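Local coordinates for protein inner kinetochore subunit cnp3 (Schizosaccharomyces pombe, PDB 6O2D) that helps build the inner kinetochore, the platform on centromeric DNA for the outer kinetochore that attaches chromosomes to spindle microtubules, here represented by its cupin domain, at residues G38-L41 with P42-N45. Residues are numbered along the deposited sequence; the frame is centred on the assembly and turned at random.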
ATOM      1  N   GLY B  38     -13.073   2.191   3.370  1.00 49.56           N
ATOM      2  CA  GLY B  38     -12.531   3.494   3.019  1.00 49.51           C
ATOM      3  C   GLY B  38     -12.445   4.499   4.150  1.00 48.85           C
ATOM      4  O   GLY B  38     -13.323   4.543   5.015  1.00 49.14           O
ATOM      5  N   TYR B  39     -11.386   5.309   4.158  1.00 52.04           N
ATOM      6  CA  TYR B  39     -11.189   6.354   5.154  1.00 54.26           C
ATOM      7  C   TYR B  39     -10.624   7.590   4.475  1.00 59.82           C
ATOM      8  O   TYR B  39      -9.805   7.493   3.556  1.00 60.46           O
ATOM      9  CB  TYR B  39     -10.207   5.969   6.267  1.00 51.93           C
ATOM     10  CG  TYR B  39     -10.598   4.814   7.156  1.00 49.67           C
ATOM     11  CD1 TYR B  39     -10.366   3.500   6.761  1.00 48.46           C
ATOM     12  CD2 TYR B  39     -11.143   5.035   8.416  1.00 48.21           C
ATOM     13  CE1 TYR B  39     -10.698   2.438   7.582  1.00 45.62           C
ATOM     14  CE2 TYR B  39     -11.476   3.973   9.246  1.00 49.91           C
ATOM     15  CZ  TYR B  39     -11.251   2.679   8.820  1.00 50.70           C
ATOM     16  OH  TYR B  39     -11.574   1.611   9.627  1.00 67.74           O
ATOM     17  N   SER B  40     -11.027   8.754   4.972  1.00 56.45           N
ATOM     18  CA  SER B  40     -10.364  10.005   4.631  1.00 57.37           C
ATOM     19  C   SER B  40      -9.318  10.262   5.710  1.00 58.75           C
ATOM     20  O   SER B  40      -9.666  10.598   6.848  1.00 52.20           O
ATOM     21  CB  SER B  40     -11.368  11.148   4.538  1.00 46.98           C
ATOM     22  OG  SER B  40     -10.717  12.373   4.262  1.00 58.94           O
ATOM     23  N   LEU B  41      -8.043  10.092   5.354  1.00 58.07           N
ATOM     24  CA  LEU B  41      -6.962  10.172   6.338  1.00 56.35           C
ATOM     25  C   LEU B  41      -6.954  11.451   7.173  1.00 64.84           C
ATOM     26  O   LEU B  41      -6.747  11.345   8.391  1.00 69.72           O
ATOM     27  CB  LEU B  41      -5.612   9.987   5.629  1.00 46.65           C
ATOM     28  CG  LEU B  41      -5.447   8.658   4.884  1.00 52.51           C
ATOM     29  CD1 LEU B  41      -4.050   8.490   4.347  1.00 55.32           C
ATOM     30  CD2 LEU B  41      -5.771   7.507   5.786  1.00 43.53           C
ATOM     31  N   PRO B  42      -7.187  12.652   6.631  1.00 72.16           N
ATOM     32  CA  PRO B  42      -7.185  13.840   7.503  1.00 74.49           C
ATOM     33  C   PRO B  42      -8.123  13.741   8.701  1.00 78.48           C
ATOM     34  O   PRO B  42      -7.827  14.330   9.747  1.00 81.78           O
ATOM     35  CB  PRO B  42      -7.607  14.968   6.551  1.00 66.44           C
ATOM     36  CG  PRO B  42      -7.193  14.499   5.211  1.00 65.30           C
ATOM     37  CD  PRO B  42      -7.433  13.023   5.223  1.00 70.48           C
ATOM     38  N   SER B  43      -9.220  12.991   8.598  1.00 67.70           N
ATOM     39  CA  SER B  43     -10.205  12.900   9.668  1.00 76.40           C
ATOM     40  C   SER B  43     -10.026  11.676  10.571  1.00 78.07           C
ATOM     41  O   SER B  43     -10.885  11.428  11.428  1.00 77.83           O
ATOM     42  CB  SER B  43     -11.620  12.898   9.077  1.00 85.79           C
ATOM     43  OG  SER B  43     -11.725  13.763   7.955  1.00 91.76           O
ATOM     44  N   VAL B  44      -8.929  10.928  10.423  1.00 71.22           N
ATOM     45  CA  VAL B  44      -8.676   9.743  11.244  1.00 60.25           C
ATOM     46  C   VAL B  44      -8.035  10.150  12.566  1.00 65.52           C
ATOM     47  O   VAL B  44      -7.085  10.943  12.587  1.00 63.22           O
ATOM     48  CB  VAL B  44      -7.780   8.741  10.496  1.00 59.25           C
ATOM     49  CG1 VAL B  44      -7.375   7.603  11.420  1.00 61.97           C
ATOM     50  CG2 VAL B  44      -8.470   8.208   9.258  1.00 49.89           C
ATOM     51  N   ASN B  45      -8.567   9.618  13.673  1.00 72.43           N
ATOM     52  CA  ASN B  45      -7.959   9.803  14.989  1.00 82.77           C
ATOM     53  C   ASN B  45      -6.806   8.829  15.199  1.00 77.00           C
ATOM     54  O   ASN B  45      -6.885   7.648  14.839  1.00 74.66           O
ATOM     55  CB  ASN B  45      -8.992   9.629  16.102  1.00 83.71           C
ATOM     56  CG  ASN B  45     -10.186  10.544  15.930  1.00 95.03           C
ATOM     57  OD1 ASN B  45     -11.189  10.167  15.321  1.00 99.80           O
ATOM     58  ND2 ASN B  45     -10.080  11.760  16.455  1.00 99.13           N
TER
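With Val-44 CG1 anti to the backbone N (chi1 173°), the other methyl, CG2, sits anti to the carbonyl carbon and comes up to Tyr-39 CB, 4.1 Å away, where it stands oblique to the tyrosine ring. What brings the two residues together is a short 3-10 turn, Leu-41 to Ser-43, that follows directly on strand 32-40 and swings the chain toward the cupin barrel. Two successive i to i+3 bonds hold it: Ser-43 N donates to Ser-40 O at 3.0 Å, and Val-44 N to Leu-41 O, also at 3.0 Å but straighter, 169° at the hydrogen against 148°. Both donors lie above the plane of the carbonyl they bind. The nitrogen of Pro-42 has no hydrogen to give, and neither bond of the turn needs one from it, since the donors are the next two residues; its ring carbon CD lies 3.5 Å from Ser-40 OG.

Within the same chain, Leu-41 and Val-44 both touch Leu-59 and Val-70 of strands 55-62 and 66-73, and these two side chains join the turn to the sheet of the cupin barrel. The dimer partner is close as well: Gly-38 to Ser-40 pair antiparallel with a strand of the second subunit, and Leu-41 packs on Val-114 of that subunit. The chain thus passes from an intersubunit sheet to its own barrel within a few residues. At the bend itself, Val-44 CG2 also touches the acceptor of the first bond, lying 3.6 Å from Ser-40 O.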